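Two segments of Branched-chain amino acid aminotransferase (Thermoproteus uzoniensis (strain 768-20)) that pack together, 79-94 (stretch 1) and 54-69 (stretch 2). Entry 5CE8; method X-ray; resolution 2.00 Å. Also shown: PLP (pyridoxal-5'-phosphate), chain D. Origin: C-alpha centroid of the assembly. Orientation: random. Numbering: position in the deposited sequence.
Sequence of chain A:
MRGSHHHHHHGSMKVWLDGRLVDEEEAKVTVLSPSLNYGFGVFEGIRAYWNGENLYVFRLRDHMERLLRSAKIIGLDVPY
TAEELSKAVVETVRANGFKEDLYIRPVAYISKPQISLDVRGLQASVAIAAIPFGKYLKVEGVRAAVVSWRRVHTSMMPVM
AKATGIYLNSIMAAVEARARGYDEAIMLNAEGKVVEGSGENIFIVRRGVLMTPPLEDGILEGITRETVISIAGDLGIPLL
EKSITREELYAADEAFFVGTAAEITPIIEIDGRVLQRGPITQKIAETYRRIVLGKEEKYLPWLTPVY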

# COMPACT_ATOMS: atom_id res chain seq x y z
N PRO A 79 -21.23 -31.27 5.06
CA PRO A 79 -22.45 -31.97 4.69
C PRO A 79 -23.55 -31.97 5.74
O PRO A 79 -24.24 -32.94 5.88
CB PRO A 79 -21.94 -33.39 4.42
CG PRO A 79 -20.78 -33.55 5.35
CD PRO A 79 -20.15 -32.19 5.43
N TYR A 80 -23.69 -30.91 6.50
CA TYR A 80 -24.70 -30.80 7.53
C TYR A 80 -25.37 -29.47 7.47
O TYR A 80 -24.73 -28.46 7.18
CB TYR A 80 -24.06 -30.91 8.89
CG TYR A 80 -23.49 -32.25 9.19
CD1 TYR A 80 -24.33 -33.33 9.54
CD2 TYR A 80 -22.11 -32.49 9.12
CE1 TYR A 80 -23.79 -34.57 9.85
CE2 TYR A 80 -21.58 -33.72 9.40
CZ TYR A 80 -22.41 -34.76 9.78
OH TYR A 80 -21.87 -36.02 10.04
N THR A 81 -26.63 -29.41 7.87
CA THR A 81 -27.27 -28.09 7.92
C THR A 81 -27.03 -27.46 9.29
O THR A 81 -26.56 -28.08 10.27
CB THR A 81 -28.75 -28.25 7.68
OG1 THR A 81 -29.24 -29.07 8.75
CG2 THR A 81 -29.00 -28.90 6.36
N ALA A 82 -27.39 -26.21 9.36
CA ALA A 82 -27.33 -25.44 10.59
C ALA A 82 -28.12 -26.12 11.67
O ALA A 82 -27.71 -26.18 12.83
CB ALA A 82 -27.93 -24.08 10.33
N GLU A 83 -29.27 -26.63 11.26
CA GLU A 83 -30.25 -27.21 12.14
C GLU A 83 -29.71 -28.49 12.71
O GLU A 83 -29.68 -28.63 13.92
CB GLU A 83 -31.58 -27.39 11.34
CG GLU A 83 -32.49 -28.55 11.76
CD GLU A 83 -33.86 -28.08 12.14
OE1 GLU A 83 -34.82 -28.34 11.37
OE2 GLU A 83 -33.91 -27.42 13.19
N GLU A 84 -29.18 -29.37 11.85
CA GLU A 84 -28.47 -30.54 12.29
C GLU A 84 -27.35 -30.26 13.32
O GLU A 84 -27.15 -30.99 14.37
CB GLU A 84 -27.90 -31.23 11.05
CG GLU A 84 -28.99 -32.05 10.33
CD GLU A 84 -28.55 -32.66 9.00
OE1 GLU A 84 -29.13 -33.68 8.60
OE2 GLU A 84 -27.65 -32.14 8.33
N LEU A 85 -26.53 -29.28 12.98
CA LEU A 85 -25.41 -28.98 13.87
C LEU A 85 -25.91 -28.45 15.15
O LEU A 85 -25.37 -28.79 16.23
CB LEU A 85 -24.42 -28.01 13.19
CG LEU A 85 -23.79 -28.63 11.95
CD1 LEU A 85 -23.11 -27.52 11.16
CD2 LEU A 85 -22.85 -29.78 12.29
N SER A 86 -26.92 -27.59 15.10
CA SER A 86 -27.57 -27.07 16.32
C SER A 86 -28.05 -28.20 17.27
O SER A 86 -27.76 -28.23 18.55
CB SER A 86 -28.70 -26.04 15.95
OG SER A 86 -28.16 -24.86 15.25
N LYS A 87 -28.79 -29.16 16.68
CA LYS A 87 -29.22 -30.37 17.49
C LYS A 87 -28.09 -31.20 18.05
O LYS A 87 -28.17 -31.64 19.22
CB LYS A 87 -30.18 -31.26 16.70
N ALA A 88 -27.03 -31.36 17.24
CA ALA A 88 -25.83 -32.07 17.63
C ALA A 88 -25.16 -31.42 18.81
O ALA A 88 -24.71 -32.10 19.70
CB ALA A 88 -24.81 -32.16 16.49
N VAL A 89 -25.11 -30.10 18.85
CA VAL A 89 -24.67 -29.45 20.09
C VAL A 89 -25.46 -29.83 21.33
O VAL A 89 -24.89 -30.11 22.40
CB VAL A 89 -24.74 -27.91 20.01
CG1 VAL A 89 -24.56 -27.32 21.37
CG2 VAL A 89 -23.67 -27.35 19.07
N VAL A 90 -26.77 -29.67 21.22
CA VAL A 90 -27.69 -29.94 22.31
C VAL A 90 -27.54 -31.38 22.87
O VAL A 90 -27.52 -31.54 24.11
CB VAL A 90 -29.15 -29.56 21.92
CG1 VAL A 90 -30.19 -30.29 22.73
CG2 VAL A 90 -29.31 -28.08 22.03
N GLU A 91 -27.30 -32.35 21.99
CA GLU A 91 -27.03 -33.73 22.39
C GLU A 91 -25.70 -33.89 23.00
O GLU A 91 -25.58 -34.67 23.91
CB GLU A 91 -27.11 -34.68 21.22
CG GLU A 91 -28.53 -34.81 20.66
CD GLU A 91 -28.54 -35.09 19.16
OE1 GLU A 91 -27.46 -35.41 18.64
OE2 GLU A 91 -29.60 -34.96 18.48
N THR A 92 -24.68 -33.18 22.53
CA THR A 92 -23.35 -33.29 23.18
C THR A 92 -23.35 -32.77 24.61
O THR A 92 -22.74 -33.39 25.55
CB THR A 92 -22.27 -32.53 22.38
OG1 THR A 92 -22.38 -32.94 21.04
CG2 THR A 92 -20.85 -32.77 22.89
N VAL A 93 -24.01 -31.62 24.80
CA VAL A 93 -24.15 -31.12 26.13
C VAL A 93 -24.90 -32.15 27.00
O VAL A 93 -24.42 -32.51 28.13
CB VAL A 93 -24.79 -29.71 26.13
CG1 VAL A 93 -24.89 -29.19 27.52
CG2 VAL A 93 -23.97 -28.71 25.25
N ARG A 94 -26.03 -32.63 26.50
CA ARG A 94 -26.86 -33.58 27.25
C ARG A 94 -26.12 -34.88 27.60
O ARG A 94 -26.12 -35.32 28.76
CB ARG A 94 -28.10 -33.93 26.45
CG ARG A 94 -29.21 -32.95 26.60
CD ARG A 94 -30.45 -33.61 26.08
NE ARG A 94 -31.48 -32.62 26.02
CZ ARG A 94 -32.30 -32.39 25.00
NH1 ARG A 94 -32.27 -33.12 23.86
NH2 ARG A 94 -33.19 -31.41 25.14
N1 PLP D . -12.68 -11.51 16.02
C2 PLP D . -12.11 -12.56 15.43
C2A PLP D . -10.84 -12.41 14.65
C3 PLP D . -12.66 -13.90 15.61
O3 PLP D . -12.00 -15.00 15.07
C4 PLP D . -13.90 -14.04 16.42
C4A PLP D . -14.57 -15.38 16.66
C5 PLP D . -14.45 -12.78 16.99
C6 PLP D . -13.76 -11.56 16.74
C5A PLP D . -15.65 -12.70 17.89
O4P PLP D . -16.77 -13.27 17.32
P PLP D . -17.94 -13.76 18.27
O1P PLP D . -17.39 -14.82 19.28
O2P PLP D . -18.57 -12.55 18.81
O3P PLP D . -18.92 -14.53 17.43
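Stretch 2, residues 54-69: NLYVFRLRDHMERLLR

Two helices can cross closely when a small side chain stands at the point of contact and the larger ones fit the hollows around it, and this pair from an aminotransferase is a compact example. Stretch 2 begins as a strand, 55-58, turns through Arg59 at the N-cap position, and continues as a helix from Leu60. That helix runs against the stretch 1 helix, which begins at Ala82, with 127° between their N-to-C directions and a closest axial approach of 8.7 Å. The sense is therefore broadly opposed: the nearest CA of stretch 2 is that of Met64 for Ala82 and that of Arg61 for Ser86, and farther along Val90 and Val93 lie nearest Val57 and Leu55 of the strand.

The fit is reciprocal. Ala82 is a short knob seated among Arg61, Met64, Glu65 and Leu68, and here the backbones are close, with Ala82 CA 5.0 Å from Met64 CA. Met64 returns the gesture, filling the hollow between Ala82, Leu85, Ser86 and Val89; its SD lies 3.7 Å from Leu85 CB, and its CE reaches Val89 CG2 at 3.4 Å. Leu68 packs against the start of the stretch 1 helix, its CD2 3.4 Å from Ala82 N, while its CD1 meets Leu85 CD1 at 4.0 Å. Toward the other end, Leu60 CD1 packs 3.8 Å from Val89 CG2, and Leu60 CD2 lies 4.2 Å from Val90 CG2. Before the stretch 2 helix begins, the strand prolongs the apolar seam, with Leu55 CD2 3.6 Å from Val93 CG1.

The salt bridge borders this packing, while Ser86, one wall of the Met64 hollow, brings a buried hydroxyl into it. Arg61 leaves its helix sideways, and the end of its side chain comes nearer to stretch 1, where NH2 forms that salt bridge with Glu83 OE2 at 2.9 Å and NE makes a weak hydrogen bond to Ser86 OG at 3.3 Å. Ser86 OG also donates to Ala82 O at 2.8 Å, tying this hydroxyl to its own helix.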

# COMPACT_ATOMS: atom_id res chain seq x y z
N ASN A 54 -31.56 -23.69 34.24
CA ASN A 54 -31.38 -24.37 32.97
C ASN A 54 -30.07 -23.87 32.35
O ASN A 54 -29.48 -22.91 32.82
CB ASN A 54 -32.58 -24.14 32.02
CG ASN A 54 -32.77 -25.25 30.98
OD1 ASN A 54 -31.85 -25.95 30.56
ND2 ASN A 54 -33.99 -25.38 30.52
N LEU A 55 -29.62 -24.60 31.35
CA LEU A 55 -28.39 -24.26 30.60
C LEU A 55 -28.86 -23.81 29.26
O LEU A 55 -29.50 -24.61 28.57
CB LEU A 55 -27.50 -25.50 30.47
CG LEU A 55 -26.12 -25.28 29.79
CD1 LEU A 55 -25.36 -24.11 30.41
CD2 LEU A 55 -25.27 -26.53 29.89
N TYR A 56 -28.60 -22.53 28.93
CA TYR A 56 -29.01 -21.88 27.63
C TYR A 56 -27.79 -21.65 26.72
O TYR A 56 -26.78 -21.02 27.10
CB TYR A 56 -29.79 -20.56 27.84
CG TYR A 56 -31.13 -20.85 28.56
CD1 TYR A 56 -32.18 -21.39 27.87
CD2 TYR A 56 -31.27 -20.66 29.93
CE1 TYR A 56 -33.38 -21.69 28.49
CE2 TYR A 56 -32.48 -20.96 30.58
CZ TYR A 56 -33.52 -21.53 29.84
OH TYR A 56 -34.71 -21.86 30.43
N VAL A 57 -27.88 -22.21 25.52
CA VAL A 57 -26.86 -22.00 24.52
C VAL A 57 -27.18 -20.67 23.79
O VAL A 57 -28.33 -20.44 23.42
CB VAL A 57 -26.82 -23.09 23.48
CG1 VAL A 57 -25.53 -22.95 22.68
CG2 VAL A 57 -26.92 -24.54 24.00
N PHE A 58 -26.20 -19.79 23.71
CA PHE A 58 -26.47 -18.42 23.28
C PHE A 58 -26.22 -18.34 21.84
O PHE A 58 -25.08 -18.66 21.39
CB PHE A 58 -25.61 -17.41 23.96
CG PHE A 58 -25.99 -16.00 23.61
CD1 PHE A 58 -27.27 -15.47 24.00
CD2 PHE A 58 -25.15 -15.22 22.88
CE1 PHE A 58 -27.66 -14.21 23.59
CE2 PHE A 58 -25.48 -13.92 22.57
CZ PHE A 58 -26.72 -13.39 22.95
N ARG A 59 -27.26 -17.93 21.11
CA ARG A 59 -27.34 -17.76 19.63
C ARG A 59 -26.79 -18.91 18.82
O ARG A 59 -25.97 -18.76 17.85
CB ARG A 59 -26.86 -16.41 19.14
CG ARG A 59 -27.54 -15.28 19.85
CD ARG A 59 -27.02 -13.88 19.41
NE ARG A 59 -27.36 -13.64 18.03
CZ ARG A 59 -27.45 -12.43 17.46
NH1 ARG A 59 -27.17 -11.30 18.10
NH2 ARG A 59 -27.88 -12.32 16.25
N LEU A 60 -27.29 -20.10 19.18
CA LEU A 60 -26.76 -21.33 18.53
C LEU A 60 -26.86 -21.38 17.06
O LEU A 60 -25.86 -21.60 16.35
CB LEU A 60 -27.50 -22.51 19.10
CG LEU A 60 -27.15 -23.93 18.70
CD1 LEU A 60 -25.63 -24.12 18.76
CD2 LEU A 60 -27.96 -24.91 19.56
N ARG A 61 -28.07 -21.16 16.57
CA ARG A 61 -28.33 -21.16 15.14
C ARG A 61 -27.59 -20.07 14.41
O ARG A 61 -27.18 -20.27 13.28
CB ARG A 61 -29.84 -21.05 14.87
CG ARG A 61 -30.30 -21.26 13.41
CD ARG A 61 -30.09 -22.70 12.93
NE ARG A 61 -30.86 -23.67 13.73
CZ ARG A 61 -32.04 -24.19 13.39
NH1 ARG A 61 -32.62 -23.89 12.22
NH2 ARG A 61 -32.65 -25.04 14.22
N ASP A 62 -27.41 -18.90 15.00
CA ASP A 62 -26.64 -17.88 14.31
C ASP A 62 -25.16 -18.39 14.14
O ASP A 62 -24.54 -18.11 13.13
CB ASP A 62 -26.67 -16.57 15.07
CG ASP A 62 -28.03 -15.87 15.03
OD1 ASP A 62 -28.72 -15.84 14.02
OD2 ASP A 62 -28.38 -15.24 15.99
N HIS A 63 -24.60 -19.09 15.16
CA HIS A 63 -23.24 -19.60 15.09
C HIS A 63 -23.10 -20.69 14.08
O HIS A 63 -22.10 -20.74 13.37
CB HIS A 63 -22.74 -20.05 16.47
CG HIS A 63 -22.28 -18.90 17.31
ND1 HIS A 63 -21.00 -18.39 17.20
CD2 HIS A 63 -22.92 -18.12 18.23
CE1 HIS A 63 -20.85 -17.39 18.06
NE2 HIS A 63 -22.00 -17.18 18.67
N MET A 64 -24.04 -21.63 14.08
CA MET A 64 -24.02 -22.62 13.06
C MET A 64 -24.27 -22.08 11.66
O MET A 64 -23.64 -22.57 10.71
CB MET A 64 -24.94 -23.76 13.38
CG MET A 64 -24.49 -24.52 14.71
SD MET A 64 -22.75 -24.99 14.63
CE MET A 64 -22.66 -25.97 16.12
N GLU A 65 -25.16 -21.12 11.48
CA GLU A 65 -25.29 -20.50 10.15
C GLU A 65 -23.96 -19.91 9.69
O GLU A 65 -23.58 -20.02 8.55
CB GLU A 65 -26.46 -19.52 10.16
CG GLU A 65 -27.79 -20.32 10.23
CD GLU A 65 -29.06 -19.50 10.03
OE1 GLU A 65 -28.95 -18.25 9.91
OE2 GLU A 65 -30.19 -20.13 9.95
N ARG A 66 -23.24 -19.27 10.62
CA ARG A 66 -21.99 -18.62 10.29
C ARG A 66 -20.88 -19.65 9.98
O ARG A 66 -20.08 -19.40 9.08
CB ARG A 66 -21.49 -17.62 11.40
CG ARG A 66 -20.27 -16.92 10.99
CD ARG A 66 -19.77 -15.90 12.00
NE ARG A 66 -19.31 -16.52 13.23
CZ ARG A 66 -18.98 -15.83 14.35
NH1 ARG A 66 -19.05 -14.52 14.37
NH2 ARG A 66 -18.54 -16.46 15.44
N LEU A 67 -20.84 -20.80 10.69
CA LEU A 67 -19.91 -21.91 10.31
C LEU A 67 -20.00 -22.26 8.81
O LEU A 67 -18.97 -22.48 8.12
CB LEU A 67 -20.21 -23.20 11.12
CG LEU A 67 -19.13 -24.31 11.18
CD1 LEU A 67 -17.95 -23.97 12.14
CD2 LEU A 67 -19.66 -25.66 11.52
N LEU A 68 -21.23 -22.53 8.42
CA LEU A 68 -21.61 -22.81 7.04
C LEU A 68 -21.21 -21.67 6.05
O LEU A 68 -20.77 -21.98 4.93
CB LEU A 68 -23.12 -23.05 6.97
CG LEU A 68 -23.60 -24.50 7.03
CD1 LEU A 68 -22.70 -25.32 7.90
CD2 LEU A 68 -25.05 -24.58 7.45
N ARG A 69 -21.41 -20.37 6.42
CA ARG A 69 -20.99 -19.25 5.55
C ARG A 69 -19.48 -19.31 5.50
O ARG A 69 -18.92 -19.18 4.43
CB ARG A 69 -21.46 -17.88 6.02
CG ARG A 69 -22.98 -17.71 5.84
CD ARG A 69 -23.36 -16.20 5.78
NE ARG A 69 -23.03 -15.63 7.07
CZ ARG A 69 -23.72 -15.83 8.18
NH1 ARG A 69 -24.84 -16.57 8.24
NH2 ARG A 69 -23.27 -15.30 9.27